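Side-chain contacts in 3-oxoacyl-(acyl-carrier protein) synthase II (Thermus thermophilus, PDB 1J3N), which probably catalyses the condensation of an acyl chain with malonyl-acyl carrier protein in fatty acid elongation, working as a homodimer of the thiolase fold: residues A78-L81 against A82-A86; G164-A167 against L168-L172; V237-Y241 against E242-K246. All blocks are in the same frame, centred on the assembly; numbering follows the deposited sequence.

Contact 1. Residues A78-L81 against A82-A86; sequences AAQL and ALEDA
In the last turns of helix 70-86, which packs against one face of the N-terminal-half sheet of this thiolase-type fold, Gln80 and Glu84 form a side-chain pair one helical turn apart. The two side chains lie side by side and point the same way, with the amide plane turned 73° from the carboxylate plane. Gln80 NE2 donates to Glu84 OE2 at 3.1 Å with an N-H...O angle of 161°. The oxygen lies almost in the amide plane, whereas the donor meets it on its syn side and 22° out of the carboxylate plane. Gln80 reaches there because CG is anti to the backbone N and the side chain stays extended beyond it; the carboxylate also rests close to the aliphatic part of the Gln80 side chain, with Gln80 CG 3.4 Å from Glu84 OE2. The other end of the amide is taken as well, since Gln80 OE1 accepts from Arg147. A leucine in its place has neither amide end, and would probably leave Glu84 freer to turn and Arg147 short of this acceptor.

Beneath the pair the backbone is regular: Glu84 N reaches Gln80 O at 2.9 Å, and Asp85 N reaches Leu81 O at 2.9 Å. Ala82 CB sits 3.3 Å from Ala78 O on the buried flank, where the two alanines pack on strand 232-240 and Ala79 and Leu83 meet Leu184. Asp85 turns elsewhere, its carboxylate bonded to Tyr252, Leu9 N and Gln19. The bonds at both ends of the Gln80 amide fit one assignment, oxygen to arginine and nitrogen to carboxylate, so the group joins a cationic partner to an anionic one and is probably fixed against flipping.

Contact 2. Residues G164-A167 against L168-L172; sequences GADA and LGSAL
Ser170 bonds back to the carbonyl of Asp166, one turn earlier in helix 163-176, a central helix of the thiolase fold lying between the two halves of the structure; in condensing enzymes of this family the nucleophilic cysteine sits at the N-terminal end of the corresponding helix. The serine does not pair with the aspartate side chain: Ser170 OG stays 3.6 Å from Asp166 OD1. It turns back on its own helix instead, OG anti to its carbonyl carbon (chi1 -65°), and Ser170 OG donates to Asp166 O at 2.7 Å. The carboxylate has its own partners: a salt bridge with Arg260 and hydrogen bonds to Thr159 and to Ser155 of the second subunit, which ties this turn to the dimer interface.

Leu168 leaves the helix on another side. Its CG lies 3.3 Å from Gly164 O, and its side chain packs against Ala185, Leu236 and Leu403, touching strands of both halves. Ala171 CB, 3.6 Å from Ala167 O, meets Val183 and Leu238. Along the backbone, Gly169 N bonds to Ala165 O at 2.8 Å. Asp166 O is gripped twice, because Ser170 N also donates to it at 2.8 Å; the amide is tilted 28° from the carbonyl plane and the hydroxyl stands 36° out of it, the two approaching from opposite faces of that plane.

Contact 3. Residues V237-Y241 against E242-K246; sequences VLEAY and EHAKK
Glu239 and His243 make the close-packed, inner part of the contact: His243 ND1 donates to Glu239 OE2 over a short 2.5 Å, with an N-H...O angle of 155°. The oxygen sits at the edge of the imidazole, near its plane, and is met on its anti side, while ring and carboxylate planes stand 74° apart. The same oxygen forms a salt bridge with Arg247, Glu239 OE1 bonds to Thr7, and Ala244 CA lies 3.2 Å from Glu239 OE2. This is a strand-to-helix junction: strand 232-240 runs directly into helix 241-246, and the segments 237-240 and 242-246 are nearly perpendicular, at 93°. Ala240 is the N-cap residue, its O accepting from Ala244 N at 3.0 Å. On the solvent side Tyr241, Lys245 and Glu242 meet by van der Waals contact, with no side-chain hydrogen bond among them. The exposed Lys245 lies alongside Tyr241, pointing the same way, and Lys245 CG comes 3.3 Å from Tyr241 CZ, oblique to the ring. The phenol is carried there by CG standing anti to the backbone N, and Arg3 makes a cation-pi contact with it. Glu242 OE2 approaches the ring edge, 3.6 Å from Tyr241 CD2.

How the contacts relate
Along the chain the order is contact 1, contact 2, contact 3, all in the N-terminal half of the ketoacyl synthase. Contacts 1 and 2, with centres about 17 Å apart, do not touch; contact 3 connects them, its centre about 15 Å from the first and 17 Å from the second. Strand 232-240 lies between the two helices: Val237 CG2 packs 3.8 Å from Ala86 CB of helix 70-86, and the next residue, Leu238, puts CD1 3.6 Å from Ala171 CB of helix 163-176. Adjacent residues thus serve opposite faces of the sheet, giving an outer helix, a sheet and an inner helix, part of the five-layered alpha-beta-alpha-beta-alpha thiolase fold.

Contact 1. Residues A78-L81 against A82-A86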
loop_
_atom_site.group_PDB
_atom_site.type_symbol
_atom_site.label_atom_id
_atom_site.label_comp_id
_atom_site.label_asym_id
_atom_site.label_seq_id
_atom_site.Cartn_x
_atom_site.Cartn_y
_atom_site.Cartn_z
ATOM N N ALA A 78 16.361 5.308 -8.670
ATOM C CA ALA A 78 16.898 4.420 -7.637
ATOM C C ALA A 78 16.918 2.974 -8.114
ATOM O O ALA A 78 17.863 2.238 -7.840
ATOM C CB ALA A 78 16.083 4.538 -6.353
ATOM N N ALA A 79 15.875 2.566 -8.830
ATOM C CA ALA A 79 15.806 1.205 -9.347
ATOM C C ALA A 79 16.929 0.961 -10.351
ATOM O O ALA A 79 17.540 -0.107 -10.347
ATOM C CB ALA A 79 14.438 0.952 -10.002
ATOM N N GLN A 80 17.205 1.941 -11.214
ATOM C CA GLN A 80 18.287 1.797 -12.191
ATOM C C GLN A 80 19.614 1.665 -11.445
ATOM O O GLN A 80 20.414 0.768 -11.724
ATOM C CB GLN A 80 18.342 3.003 -13.140
ATOM C CG GLN A 80 19.334 2.824 -14.297
ATOM C CD GLN A 80 19.283 3.954 -15.317
ATOM O OE1 GLN A 80 18.221 4.514 -15.593
ATOM N NE2 GLN A 80 20.433 4.277 -15.897
ATOM N N LEU A 81 19.844 2.562 -10.491
ATOM C CA LEU A 81 21.062 2.525 -9.688
ATOM C C LEU A 81 21.171 1.175 -8.973
ATOM O O LEU A 81 22.257 0.606 -8.853
ATOM C CB LEU A 81 21.055 3.659 -8.655
ATOM C CG LEU A 81 21.068 5.115 -9.150
ATOM C CD1 LEU A 81 21.000 6.058 -7.962
ATOM C CD2 LEU A 81 22.328 5.379 -9.958
ATOM N N ALA A 82 20.036 0.662 -8.505
ATOM C CA ALA A 82 20.010 -0.617 -7.795
ATOM C C ALA A 82 20.433 -1.772 -8.709
ATOM O O ALA A 82 21.296 -2.584 -8.352
ATOM C CB ALA A 82 18.615 -0.876 -7.243
ATOM N N LEU A 83 19.819 -1.845 -9.884
ATOM C CA LEU A 83 20.142 -2.893 -10.838
ATOM C C LEU A 83 21.600 -2.798 -11.254
ATOM O O LEU A 83 22.285 -3.814 -11.376
ATOM C CB LEU A 83 19.249 -2.780 -12.070
ATOM C CG LEU A 83 17.793 -3.200 -11.893
ATOM C CD1 LEU A 83 17.040 -2.914 -13.188
ATOM C CD2 LEU A 83 17.728 -4.690 -11.549
ATOM N N GLU A 84 22.079 -1.571 -11.459
ATOM C CA GLU A 84 23.466 -1.358 -11.859
ATOM C C GLU A 84 24.419 -1.837 -10.771
ATOM O O GLU A 84 25.418 -2.504 -11.056
ATOM C CB GLU A 84 23.706 0.132 -12.173
ATOM C CG GLU A 84 23.518 0.477 -13.658
ATOM C CD GLU A 84 23.309 1.958 -13.926
ATOM O OE1 GLU A 84 23.874 2.794 -13.189
ATOM O OE2 GLU A 84 22.588 2.289 -14.893
ATOM N N ASP A 85 24.098 -1.495 -9.526
ATOM C CA ASP A 85 24.905 -1.872 -8.370
ATOM C C ASP A 85 24.899 -3.381 -8.144
ATOM O O ASP A 85 25.829 -3.927 -7.556
ATOM C CB ASP A 85 24.384 -1.164 -7.110
ATOM C CG ASP A 85 25.246 -1.437 -5.880
ATOM O OD1 ASP A 85 26.423 -1.001 -5.856
ATOM O OD2 ASP A 85 24.743 -2.091 -4.939
ATOM N N ALA A 86 23.850 -4.049 -8.614
ATOM C CA ALA A 86 23.722 -5.496 -8.444
ATOM C C ALA A 86 24.378 -6.266 -9.591
ATOM O O ALA A 86 24.528 -7.486 -9.523
ATOM C CB ALA A 86 22.247 -5.875 -8.330
#

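Contact 2. Residues G164-A167 against L168-L172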
loop_
_atom_site.group_PDB
_atom_site.type_symbol
_atom_site.label_atom_id
_atom_site.label_comp_id
_atom_site.label_asym_id
_atom_site.label_seq_id
_atom_site.Cartn_x
_atom_site.Cartn_y
_atom_site.Cartn_z
ATOM N N GLY A 164 8.859 2.206 3.686
ATOM C CA GLY A 164 10.062 1.567 3.187
ATOM C C GLY A 164 10.395 0.206 3.778
ATOM O O GLY A 164 10.855 -0.689 3.063
ATOM N N ALA A 165 10.192 0.052 5.083
ATOM C CA ALA A 165 10.490 -1.210 5.749
ATOM C C ALA A 165 9.394 -2.254 5.492
ATOM O O ALA A 165 9.674 -3.441 5.326
ATOM C CB ALA A 165 10.660 -0.973 7.240
ATOM N N ASP A 166 8.150 -1.792 5.478
ATOM C CA ASP A 166 6.982 -2.630 5.233
ATOM C C ASP A 166 7.129 -3.214 3.816
ATOM O O ASP A 166 6.894 -4.407 3.586
ATOM C CB ASP A 166 5.721 -1.753 5.323
ATOM C CG ASP A 166 4.465 -2.534 5.691
ATOM O OD1 ASP A 166 4.436 -3.774 5.541
ATOM O OD2 ASP A 166 3.485 -1.884 6.116
ATOM N N ALA A 167 7.524 -2.365 2.869
ATOM C CA ALA A 167 7.697 -2.798 1.483
ATOM C C ALA A 167 8.816 -3.837 1.354
ATOM O O ALA A 167 8.668 -4.834 0.656
ATOM C CB ALA A 167 7.995 -1.589 0.590
ATOM N N LEU A 168 9.937 -3.590 2.026
ATOM C CA LEU A 168 11.070 -4.509 1.987
ATOM C C LEU A 168 10.716 -5.837 2.650
ATOM O O LEU A 168 11.021 -6.906 2.123
ATOM C CB LEU A 168 12.291 -3.873 2.673
ATOM C CG LEU A 168 13.035 -2.858 1.795
ATOM C CD1 LEU A 168 14.122 -2.133 2.585
ATOM C CD2 LEU A 168 13.639 -3.610 0.607
ATOM N N GLY A 169 10.072 -5.766 3.810
ATOM C CA GLY A 169 9.682 -6.981 4.506
ATOM C C GLY A 169 8.646 -7.754 3.710
ATOM O O GLY A 169 8.618 -8.981 3.735
ATOM N N SER A 170 7.787 -7.039 2.994
ATOM C CA SER A 170 6.765 -7.695 2.182
ATOM C C SER A 170 7.393 -8.379 0.963
ATOM O O SER A 170 6.857 -9.367 0.457
ATOM C CB SER A 170 5.710 -6.679 1.732
ATOM O OG SER A 170 5.000 -6.155 2.847
ATOM N N ALA A 171 8.515 -7.841 0.488
ATOM C CA ALA A 171 9.224 -8.421 -0.656
ATOM C C ALA A 171 9.945 -9.643 -0.119
ATOM O O ALA A 171 10.074 -10.653 -0.802
ATOM C CB ALA A 171 10.235 -7.423 -1.237
ATOM N N LEU A 172 10.422 -9.535 1.118
ATOM C CA LEU A 172 11.089 -10.655 1.774
ATOM C C LEU A 172 10.142 -11.845 1.732
ATOM O O LEU A 172 10.530 -12.946 1.343
ATOM C CB LEU A 172 11.398 -10.319 3.237
ATOM C CG LEU A 172 11.808 -11.487 4.148
ATOM C CD1 LEU A 172 13.183 -12.022 3.744
ATOM C CD2 LEU A 172 11.838 -11.013 5.595
#

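Contact 3. Residues V237-Y241 against E242-K246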
loop_
_atom_site.group_PDB
_atom_site.type_symbol
_atom_site.label_atom_id
_atom_site.label_comp_id
_atom_site.label_asym_id
_atom_site.label_seq_id
_atom_site.Cartn_x
_atom_site.Cartn_y
_atom_site.Cartn_z
ATOM N N VAL A 237 17.808 -4.487 -4.227
ATOM C CA VAL A 237 17.584 -5.706 -4.989
ATOM C C VAL A 237 17.559 -6.850 -3.970
ATOM O O VAL A 237 18.573 -7.135 -3.347
ATOM C CB VAL A 237 18.730 -5.969 -6.003
ATOM C CG1 VAL A 237 18.525 -7.318 -6.685
ATOM C CG2 VAL A 237 18.777 -4.859 -7.048
ATOM N N LEU A 238 16.401 -7.476 -3.771
ATOM C CA LEU A 238 16.315 -8.604 -2.843
ATOM C C LEU A 238 16.375 -9.823 -3.748
ATOM O O LEU A 238 15.805 -9.820 -4.836
ATOM C CB LEU A 238 15.013 -8.581 -2.046
ATOM C CG LEU A 238 14.789 -7.388 -1.116
ATOM C CD1 LEU A 238 13.677 -7.751 -0.133
ATOM C CD2 LEU A 238 16.068 -7.038 -0.359
ATOM N N GLU A 239 17.062 -10.864 -3.300
ATOM C CA GLU A 239 17.262 -12.037 -4.136
ATOM C C GLU A 239 17.370 -13.313 -3.318
ATOM O O GLU A 239 17.944 -13.321 -2.222
ATOM C CB GLU A 239 18.561 -11.824 -4.919
ATOM C CG GLU A 239 18.671 -12.462 -6.286
ATOM C CD GLU A 239 20.018 -12.144 -6.943
ATOM O OE1 GLU A 239 20.542 -11.027 -6.734
ATOM O OE2 GLU A 239 20.553 -13.001 -7.671
ATOM N N ALA A 240 16.817 -14.394 -3.849
ATOM C CA ALA A 240 16.896 -15.679 -3.175
ATOM C C ALA A 240 18.389 -16.001 -3.150
ATOM O O ALA A 240 19.085 -15.789 -4.145
ATOM C CB ALA A 240 16.135 -16.734 -3.972
ATOM N N TYR A 241 18.880 -16.486 -2.013
ATOM C CA TYR A 241 20.299 -16.815 -1.859
ATOM C C TYR A 241 20.842 -17.683 -2.990
ATOM O O TYR A 241 21.942 -17.443 -3.499
ATOM C CB TYR A 241 20.536 -17.542 -0.537
ATOM C CG TYR A 241 21.944 -18.077 -0.400
ATOM C CD1 TYR A 241 23.013 -17.221 -0.146
ATOM C CD2 TYR A 241 22.210 -19.440 -0.551
ATOM C CE1 TYR A 241 24.316 -17.707 -0.045
ATOM C CE2 TYR A 241 23.510 -19.934 -0.454
ATOM C CZ TYR A 241 24.557 -19.062 -0.201
ATOM O OH TYR A 241 25.850 -19.541 -0.109
ATOM N N GLU A 242 20.067 -18.699 -3.363
ATOM C CA GLU A 242 20.447 -19.621 -4.424
ATOM C C GLU A 242 20.653 -18.896 -5.749
ATOM O O GLU A 242 21.635 -19.132 -6.461
ATOM C CB GLU A 242 19.368 -20.693 -4.587
ATOM C CG GLU A 242 19.224 -21.622 -3.387
ATOM C CD GLU A 242 20.449 -22.491 -3.166
ATOM O OE1 GLU A 242 20.820 -23.239 -4.097
ATOM O OE2 GLU A 242 21.037 -22.432 -2.065
ATOM N N HIS A 243 19.723 -18.012 -6.080
ATOM C CA HIS A 243 19.819 -17.263 -7.323
ATOM C C HIS A 243 21.051 -16.361 -7.312
ATOM O O HIS A 243 21.693 -16.167 -8.340
ATOM C CB HIS A 243 18.548 -16.434 -7.531
ATOM C CG HIS A 243 18.499 -15.715 -8.844
ATOM N ND1 HIS A 243 19.263 -14.599 -9.113
ATOM C CD2 HIS A 243 17.768 -15.947 -9.959
ATOM C CE1 HIS A 243 19.000 -14.171 -10.336
ATOM N NE2 HIS A 243 18.096 -14.972 -10.870
ATOM N N ALA A 244 21.389 -15.828 -6.140
ATOM C CA ALA A 244 22.542 -14.949 -6.004
ATOM C C ALA A 244 23.868 -15.692 -6.178
ATOM O O ALA A 244 24.721 -15.265 -6.957
ATOM C CB ALA A 244 22.508 -14.244 -4.646
ATOM N N LYS A 245 24.045 -16.795 -5.455
ATOM C CA LYS A 245 25.286 -17.554 -5.566
ATOM C C LYS A 245 25.486 -18.150 -6.957
ATOM O O LYS A 245 26.608 -18.187 -7.459
ATOM C CB LYS A 245 25.345 -18.674 -4.519
ATOM C CG LYS A 245 25.757 -18.218 -3.115
ATOM C CD LYS A 245 26.987 -17.295 -3.121
ATOM C CE LYS A 245 28.238 -17.952 -3.711
ATOM N NZ LYS A 245 28.856 -18.949 -2.789
ATOM N N LYS A 246 24.403 -18.609 -7.575
ATOM C CA LYS A 246 24.473 -19.204 -8.903
ATOM C C LYS A 246 24.972 -18.245 -9.980
ATOM O O LYS A 246 25.441 -18.683 -11.034
ATOM C CB LYS A 246 23.103 -19.758 -9.306
ATOM C CG LYS A 246 23.074 -20.373 -10.698
ATOM C CD LYS A 246 21.853 -21.264 -10.909
ATOM C CE LYS A 246 21.848 -22.439 -9.933
ATOM N NZ LYS A 246 20.683 -23.352 -10.151
#